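Local coordinates for protein putative oxidoreductase (Staphylococcus aureus subsp. aureus, PDB 3IV4) that probably works as a thiol-disulphide oxidoreductase of the monothiol bacilliredoxin type, built on a thioredoxin fold, at residues V29-E34 and V78-P83; A40-Q45 and G100-S105; N24-V29 and A85-N90. All coordinates share one frame; numbering follows the deposited sequence.

Strand 26-32 carries interactions 1 and 3, and interaction 2 packs against it through Leu30. Interaction 3 pairs the strand's first part with strand 84-89, and interaction 1, sharing Val29, sets its last part against the loop before strand 84-89; their centres lie about 15 Å apart. Interaction 2 packs helix 37-53 against the start of helix 104-110, its centre about 12 Å from that of interaction 1. Pro83 joins these two: its CG lies 3.6 Å from Ala42 CB and its O 3.6 Å from Ile102 CD1. Ile102 CD1 also reaches Ala85 N, at 3.7 Å. The cis peptide bond before Pro83 probably marks the redox-site end, as in thioredoxin relatives.

Interaction 1. Residues V29-E34 and V78-P83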
# COMPACT_ATOMS: atom_id res chain seq x y z
N VAL A 29 -2.54 1.14 0.80
CA VAL A 29 -1.55 1.57 -0.20
C VAL A 29 -0.18 1.03 0.20
O VAL A 29 0.24 1.19 1.35
CB VAL A 29 -1.47 3.12 -0.28
CG1 VAL A 29 -0.41 3.56 -1.30
CG2 VAL A 29 -2.84 3.71 -0.64
N LEU A 30 0.52 0.41 -0.75
CA LEU A 30 1.83 -0.16 -0.50
C LEU A 30 2.90 0.55 -1.32
O LEU A 30 2.79 0.61 -2.54
CB LEU A 30 1.81 -1.64 -0.90
CG LEU A 30 3.13 -2.39 -0.82
CD1 LEU A 30 3.58 -2.58 0.62
CD2 LEU A 30 3.06 -3.72 -1.58
N LYS A 31 3.94 1.03 -0.65
CA LYS A 31 5.18 1.42 -1.32
C LYS A 31 6.00 0.17 -1.57
O LYS A 31 6.34 -0.56 -0.62
CB LYS A 31 5.99 2.38 -0.45
CG LYS A 31 5.37 3.73 -0.22
CD LYS A 31 6.41 4.65 0.44
CE LYS A 31 5.87 6.07 0.63
NZ LYS A 31 6.99 6.96 1.10
N HIS A 32 6.35 -0.07 -2.83
CA HIS A 32 7.04 -1.30 -3.24
C HIS A 32 8.34 -0.97 -3.98
O HIS A 32 8.37 -0.04 -4.79
CB HIS A 32 6.08 -2.11 -4.12
CG HIS A 32 6.67 -3.34 -4.73
ND1 HIS A 32 7.25 -4.35 -3.98
CD2 HIS A 32 6.74 -3.75 -6.02
CE1 HIS A 32 7.65 -5.32 -4.79
NE2 HIS A 32 7.35 -4.98 -6.03
N SER A 33 9.40 -1.72 -3.70
CA SER A 33 10.66 -1.63 -4.47
C SER A 33 10.76 -2.80 -5.43
O SER A 33 10.44 -3.93 -5.06
CB SER A 33 11.88 -1.62 -3.54
OG SER A 33 11.96 -0.41 -2.81
N GLU A 34 11.21 -2.56 -6.65
CA GLU A 34 11.22 -3.61 -7.67
C GLU A 34 12.47 -4.51 -7.66
O GLU A 34 12.55 -5.48 -8.41
CB GLU A 34 11.01 -3.02 -9.07
CG GLU A 34 11.95 -1.89 -9.41
CD GLU A 34 11.59 -1.16 -10.70
OE1 GLU A 34 10.61 -1.53 -11.37
OE2 GLU A 34 12.30 -0.20 -11.04
N VAL A 78 5.12 10.22 8.01
CA VAL A 78 5.86 9.00 8.27
C VAL A 78 7.04 8.94 7.30
O VAL A 78 6.86 8.96 6.09
CB VAL A 78 4.96 7.75 8.11
CG1 VAL A 78 5.77 6.48 8.29
CG2 VAL A 78 3.82 7.79 9.15
N LYS A 79 8.26 8.90 7.83
CA LYS A 79 9.43 8.92 6.95
C LYS A 79 9.46 7.69 6.06
O LYS A 79 9.01 6.59 6.44
CB LYS A 79 10.73 9.10 7.72
CG LYS A 79 10.90 10.49 8.37
CD LYS A 79 11.19 11.62 7.38
CE LYS A 79 10.96 12.98 8.01
NZ LYS A 79 9.48 13.20 8.23
N HIS A 80 9.95 7.91 4.86
CA HIS A 80 9.92 6.90 3.83
C HIS A 80 10.64 5.60 4.21
O HIS A 80 11.76 5.62 4.71
CB HIS A 80 10.53 7.45 2.55
CG HIS A 80 10.71 6.41 1.51
ND1 HIS A 80 9.65 5.92 0.78
CD2 HIS A 80 11.80 5.70 1.12
CE1 HIS A 80 10.09 4.99 -0.05
NE2 HIS A 80 11.39 4.83 0.15
N GLU A 81 9.99 4.46 3.94
CA GLU A 81 10.64 3.15 3.96
C GLU A 81 10.12 2.41 2.75
O GLU A 81 9.09 2.77 2.18
CB GLU A 81 10.28 2.32 5.20
CG GLU A 81 10.57 2.98 6.53
CD GLU A 81 12.04 2.94 6.93
OE1 GLU A 81 12.87 2.30 6.24
OE2 GLU A 81 12.34 3.56 7.96
N SER A 82 10.82 1.34 2.38
CA SER A 82 10.27 0.41 1.41
C SER A 82 10.68 -1.01 1.77
O SER A 82 11.85 -1.27 2.07
CB SER A 82 10.70 0.78 -0.00
OG SER A 82 9.94 0.04 -0.93
N PRO A 83 9.72 -1.94 1.80
CA PRO A 83 8.30 -1.76 1.55
C PRO A 83 7.63 -1.07 2.74
O PRO A 83 8.09 -1.21 3.87
CB PRO A 83 7.79 -3.19 1.41
CG PRO A 83 8.67 -3.98 2.31
CD PRO A 83 10.03 -3.34 2.18
O HOH W 1 6.49 7.29 3.87
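Pro83, preceded by a cis peptide bond, packs against the backbone and side chains at the end of strand 26-32. Its CA lies 3.2 Å from Lys31 O, a CA-H...O contact, and its CB rests 4.3 Å from Leu30 CD1. Ser39 and Ala42 of helix 37-53 also touch the proline, so this is the close-packed part of the contact. The other buried element is the Lys31 side chain. Its CG stands anti to the carbonyl carbon (chi1 -66°), and the extended chain beyond crosses His80 obliquely; Lys31 CD passes 3.5 Å from His80 ND1 and 3.7 Å from Glu81 O. At the tip, NZ donates to His80 ND1 at 2.9 Å, lying in the plane of the imidazole. Two further bonds grip the ammonium group: one to Ser69 O of helix 66-76 and one to a water 2.8 Å from NZ, which donates a hydrogen bond to Val78 O.

The solvent side is looser. There Ser33 OG and Ser82 OG share a hydrogen bond of 2.8 Å in which either could donate; Ser33 has two modelled conformers, so this bond may be made only part of the time. The Glu81 carboxylate turns off from Lys31 and Ser33, and His80 is itself partly exposed while touching Arg66 and Ser69. Since ND1 of His80 accepts from a lysine ammonium, that nitrogen is presumably unprotonated, and the neighbouring positive charge would favour a neutral ring with its proton on NE2.

Interaction 2. Residues A40-Q45 and G100-S105; sequences ANAYDQ and GDINVS
Gln45 of helix 37-53 reaches across to the residues that open helix 104-110, a join between two helices of the thioredoxin fold at a helix N-terminus. The side chain starts close to the other backbone: Gln45 CB is 3.6 Å from Asn103 CA. Gln45 CG comes up beside the Ile102-Asn103 peptide, 3.7 Å from Ile102 O. A bend at chi2 (-68°) then turns CD toward the helix start, where it has Asn103 CA and Val104 N as neighbours. At the tip, Gln45 OE1 accepts from Val104 N at 2.9 Å, the donor tilted modestly out of the carbonyl plane. Gln45 OE1 also meets Val104 CG2, in the Val104 conformer described, at 3.3 Å, and the two side chains cross at about a right angle. The distance from Gln45 OE1 to Asn103 CB is 3.4 Å. A first-turn N-H of helix 104-110, which has no helical carbonyl before it to bond to, is thus satisfied by a side chain from another helix.

On the side toward the sheet the join is apolar. Ala42 CB sits 4.0 Å from Ile102 CD1 and equally near Ile102 CB. Ile102 reaches Leu30 of strand 26-32 as well, so this part belongs to the buried interior, whereas Gln45 and Asn103 are partly exposed.

Asn103 is the N-cap of the helix, its OD1 accepting from Ser106 N. The amide is further steadied on its nitrogen side, where Asn103 ND2 donates to Gly100 O at 3.2 Å.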
# COMPACT_ATOMS: atom_id res chain seq x y z
N ALA A 40 9.21 -7.76 -2.22
CA ALA A 40 8.40 -8.80 -2.87
C ALA A 40 7.63 -9.64 -1.87
O ALA A 40 6.49 -10.00 -2.14
CB ALA A 40 9.30 -9.71 -3.72
N ASN A 41 8.24 -9.97 -0.74
CA ASN A 41 7.54 -10.71 0.32
C ASN A 41 6.34 -9.91 0.83
O ASN A 41 5.23 -10.45 0.99
CB ASN A 41 8.50 -11.01 1.49
CG ASN A 41 9.53 -12.08 1.16
OD1 ASN A 41 9.35 -12.86 0.24
ND2 ASN A 41 10.61 -12.11 1.94
N ALA A 42 6.55 -8.61 1.07
CA ALA A 42 5.44 -7.73 1.48
C ALA A 42 4.33 -7.61 0.43
O ALA A 42 3.15 -7.61 0.77
CB ALA A 42 5.98 -6.36 1.86
N TYR A 43 4.71 -7.48 -0.84
CA TYR A 43 3.76 -7.39 -1.93
C TYR A 43 2.92 -8.68 -1.99
O TYR A 43 1.70 -8.64 -2.17
CB TYR A 43 4.50 -7.16 -3.25
CG TYR A 43 3.63 -6.89 -4.46
CD1 TYR A 43 3.34 -5.60 -4.86
CD2 TYR A 43 3.13 -7.94 -5.24
CE1 TYR A 43 2.56 -5.34 -5.97
CE2 TYR A 43 2.34 -7.68 -6.37
CZ TYR A 43 2.07 -6.38 -6.72
OH TYR A 43 1.30 -6.10 -7.83
N ASP A 44 3.59 -9.82 -1.83
CA ASP A 44 2.88 -11.10 -1.77
C ASP A 44 1.85 -11.15 -0.61
O ASP A 44 0.70 -11.56 -0.82
CB ASP A 44 3.90 -12.23 -1.64
CG ASP A 44 3.28 -13.61 -1.76
OD1 ASP A 44 3.44 -14.37 -0.81
OD2 ASP A 44 2.64 -13.90 -2.79
N GLN A 45 2.26 -10.72 0.59
CA GLN A 45 1.34 -10.62 1.74
C GLN A 45 0.17 -9.70 1.43
O GLN A 45 -0.98 -10.01 1.74
CB GLN A 45 2.07 -10.15 3.00
CG GLN A 45 3.10 -11.17 3.48
CD GLN A 45 2.46 -12.45 3.99
OE1 GLN A 45 1.73 -12.44 4.99
NE2 GLN A 45 2.71 -13.54 3.29
N GLY A 100 9.24 -6.49 7.18
CA GLY A 100 8.55 -7.72 7.55
C GLY A 100 7.31 -7.61 8.40
O GLY A 100 6.58 -8.59 8.56
N ASP A 101 7.05 -6.42 8.94
CA ASP A 101 5.81 -6.19 9.68
C ASP A 101 4.59 -6.06 8.78
O ASP A 101 3.46 -5.96 9.28
CB ASP A 101 5.89 -4.92 10.52
CG ASP A 101 6.55 -5.12 11.87
OD1 ASP A 101 6.71 -6.28 12.35
OD2 ASP A 101 6.88 -4.08 12.47
N ILE A 102 4.80 -6.04 7.46
CA ILE A 102 3.68 -6.08 6.51
C ILE A 102 3.38 -7.54 6.23
O ILE A 102 4.12 -8.23 5.51
CB ILE A 102 4.01 -5.37 5.17
CG1 ILE A 102 4.41 -3.90 5.39
CG2 ILE A 102 2.79 -5.42 4.20
CD1 ILE A 102 5.17 -3.28 4.21
N ASN A 103 2.29 -8.03 6.80
CA ASN A 103 1.89 -9.42 6.56
C ASN A 103 0.38 -9.51 6.70
O ASN A 103 -0.26 -8.55 7.15
CB ASN A 103 2.64 -10.38 7.50
CG ASN A 103 2.57 -9.95 8.95
OD1 ASN A 103 1.49 -9.78 9.51
ND2 ASN A 103 3.73 -9.73 9.56
N VAL A 104 -0.19 -10.65 6.31
CA VAL A 104 -1.64 -10.78 6.27
C VAL A 104 -2.29 -10.52 7.62
O VAL A 104 -3.38 -9.95 7.69
CB VAL A 104 -2.07 -12.16 5.75
CG1 VAL A 104 -3.58 -12.26 5.81
CG2 VAL A 104 -1.55 -12.38 4.32
N SER A 105 -1.63 -10.91 8.70
CA SER A 105 -2.17 -10.66 10.04
C SER A 105 -2.10 -9.19 10.47
O SER A 105 -3.03 -8.69 11.10
CB SER A 105 -1.55 -11.59 11.09
OG SER A 105 -0.14 -11.60 11.03

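Interaction 3. Residues N24-V29 and A85-N90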
# COMPACT_ATOMS: atom_id res chain seq x y z
N ASN A 24 -12.69 6.01 -2.02
CA ASN A 24 -12.85 4.77 -1.27
C ASN A 24 -12.75 5.03 0.21
O ASN A 24 -11.77 5.63 0.67
CB ASN A 24 -11.76 3.76 -1.66
CG ASN A 24 -11.75 3.45 -3.14
OD1 ASN A 24 -12.40 2.50 -3.57
ND2 ASN A 24 -11.01 4.23 -3.93
N LYS A 25 -13.74 4.58 0.97
CA LYS A 25 -13.75 4.76 2.42
C LYS A 25 -12.52 4.12 3.05
O LYS A 25 -11.82 4.72 3.86
CB LYS A 25 -15.02 4.17 3.06
CG LYS A 25 -14.97 4.14 4.58
CD LYS A 25 -16.30 3.69 5.18
CE LYS A 25 -16.42 4.09 6.64
NZ LYS A 25 -16.71 5.54 6.79
N TYR A 26 -12.24 2.89 2.62
CA TYR A 26 -11.18 2.07 3.20
C TYR A 26 -10.18 1.73 2.13
O TYR A 26 -10.52 1.04 1.16
CB TYR A 26 -11.79 0.77 3.74
CG TYR A 26 -12.69 0.98 4.93
CD1 TYR A 26 -12.20 1.60 6.07
CD2 TYR A 26 -14.02 0.55 4.92
CE1 TYR A 26 -12.98 1.80 7.18
CE2 TYR A 26 -14.83 0.75 6.06
CZ TYR A 26 -14.28 1.38 7.18
OH TYR A 26 -15.00 1.62 8.33
N VAL A 27 -8.93 2.19 2.30
CA VAL A 27 -7.89 2.07 1.26
C VAL A 27 -6.54 1.65 1.84
O VAL A 27 -6.01 2.32 2.73
CB VAL A 27 -7.69 3.42 0.54
CG1 VAL A 27 -6.48 3.38 -0.40
CG2 VAL A 27 -8.92 3.80 -0.23
N PHE A 28 -5.97 0.55 1.34
CA PHE A 28 -4.59 0.20 1.66
C PHE A 28 -3.71 0.60 0.49
O PHE A 28 -4.10 0.41 -0.67
CB PHE A 28 -4.45 -1.31 1.89
CG PHE A 28 -4.98 -1.79 3.21
CD1 PHE A 28 -4.16 -1.80 4.34
CD2 PHE A 28 -6.29 -2.27 3.33
CE1 PHE A 28 -4.63 -2.27 5.59
CE2 PHE A 28 -6.77 -2.73 4.57
CZ PHE A 28 -5.94 -2.74 5.69
N VAL A 29 -2.54 1.14 0.80
CA VAL A 29 -1.55 1.57 -0.20
C VAL A 29 -0.18 1.03 0.20
O VAL A 29 0.24 1.19 1.35
CB VAL A 29 -1.47 3.12 -0.28
CG1 VAL A 29 -0.41 3.56 -1.30
CG2 VAL A 29 -2.84 3.71 -0.64
N ALA A 85 3.51 -0.03 4.15
CA ALA A 85 2.09 -0.11 3.85
C ALA A 85 1.32 0.84 4.74
O ALA A 85 1.71 1.06 5.89
CB ALA A 85 1.58 -1.55 4.03
N PHE A 86 0.25 1.41 4.18
CA PHE A 86 -0.57 2.39 4.88
C PHE A 86 -2.03 1.99 4.73
O PHE A 86 -2.43 1.42 3.72
CB PHE A 86 -0.43 3.76 4.21
CG PHE A 86 0.91 4.37 4.36
CD1 PHE A 86 1.19 5.19 5.46
CD2 PHE A 86 1.93 4.14 3.42
CE1 PHE A 86 2.44 5.77 5.62
CE2 PHE A 86 3.18 4.71 3.58
CZ PHE A 86 3.43 5.52 4.68
N TYR A 87 -2.81 2.34 5.74
CA TYR A 87 -4.26 2.14 5.71
C TYR A 87 -4.92 3.48 5.94
O TYR A 87 -4.66 4.15 6.96
CB TYR A 87 -4.68 1.16 6.79
CG TYR A 87 -6.15 0.78 6.82
CD1 TYR A 87 -6.86 0.50 5.65
CD2 TYR A 87 -6.81 0.67 8.04
CE1 TYR A 87 -8.22 0.13 5.69
CE2 TYR A 87 -8.16 0.29 8.10
CZ TYR A 87 -8.85 0.03 6.92
OH TYR A 87 -10.20 -0.34 7.01
N PHE A 88 -5.75 3.87 4.97
CA PHE A 88 -6.52 5.12 5.03
C PHE A 88 -8.00 4.86 5.21
O PHE A 88 -8.60 4.04 4.51
CB PHE A 88 -6.33 5.95 3.75
CG PHE A 88 -4.92 6.41 3.55
CD1 PHE A 88 -4.49 7.64 4.04
CD2 PHE A 88 -4.00 5.58 2.90
CE1 PHE A 88 -3.16 8.06 3.87
CE2 PHE A 88 -2.66 5.99 2.72
CZ PHE A 88 -2.24 7.22 3.20
N VAL A 89 -8.58 5.55 6.19
CA VAL A 89 -10.01 5.46 6.45
C VAL A 89 -10.57 6.85 6.25
O VAL A 89 -10.16 7.78 6.93
CB VAL A 89 -10.30 4.95 7.88
CG1 VAL A 89 -11.80 5.03 8.18
CG2 VAL A 89 -9.79 3.52 8.05
N ASN A 90 -11.50 7.00 5.30
CA ASN A 90 -12.00 8.32 4.90
C ASN A 90 -10.89 9.35 4.67
O ASN A 90 -10.98 10.51 5.12
CB ASN A 90 -12.99 8.85 5.93
CG ASN A 90 -14.31 8.11 5.92
OD1 ASN A 90 -14.63 7.39 6.85
ND2 ASN A 90 -15.06 8.29 4.85
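Strands 26-29 and 85-89 run antiparallel, 4.7 Å apart at 165°, with Val27-Phe88 and Val29-Phe86 as hydrogen-bonded pairs and Tyr26-Val89 and Phe28-Tyr87 as non-hydrogen-bonded pairs. The Phe88 N to Val27 O bond is short, 2.7 Å, and almost straight at 178°. On one face of the sheet the Phe28 and Tyr87 rings form an offset stack, centroids 4.1 Å apart and planes at 17°, with Tyr87 CD1 over the centre of the Phe28 ring. Tyr87 CG is anti to the backbone N. Helix 104-110 covers this pair through Ala110. Tyr87 OH extends the aromatic face, approaching Tyr26 CD1 obliquely at 2.9 Å without a hydrogen bond, and Val89 CG2 lies at the Tyr26 ring's edge. The other face carries Val29 CG2 against Phe88 CE2, 4.1 Å away, and helix 66-76 lies over Phe86 and Phe88. At the strand ends Asn90 N donates to Lys25 O, and in the Lys25 conformer described NZ meets a lone pair of Asn90 OD1 at 2.8 Å. Strand 26-32 lies between parallel strand 57-61 and antiparallel strand 84-89 in a mixed sheet with helices on both faces, as in the thioredoxin fold.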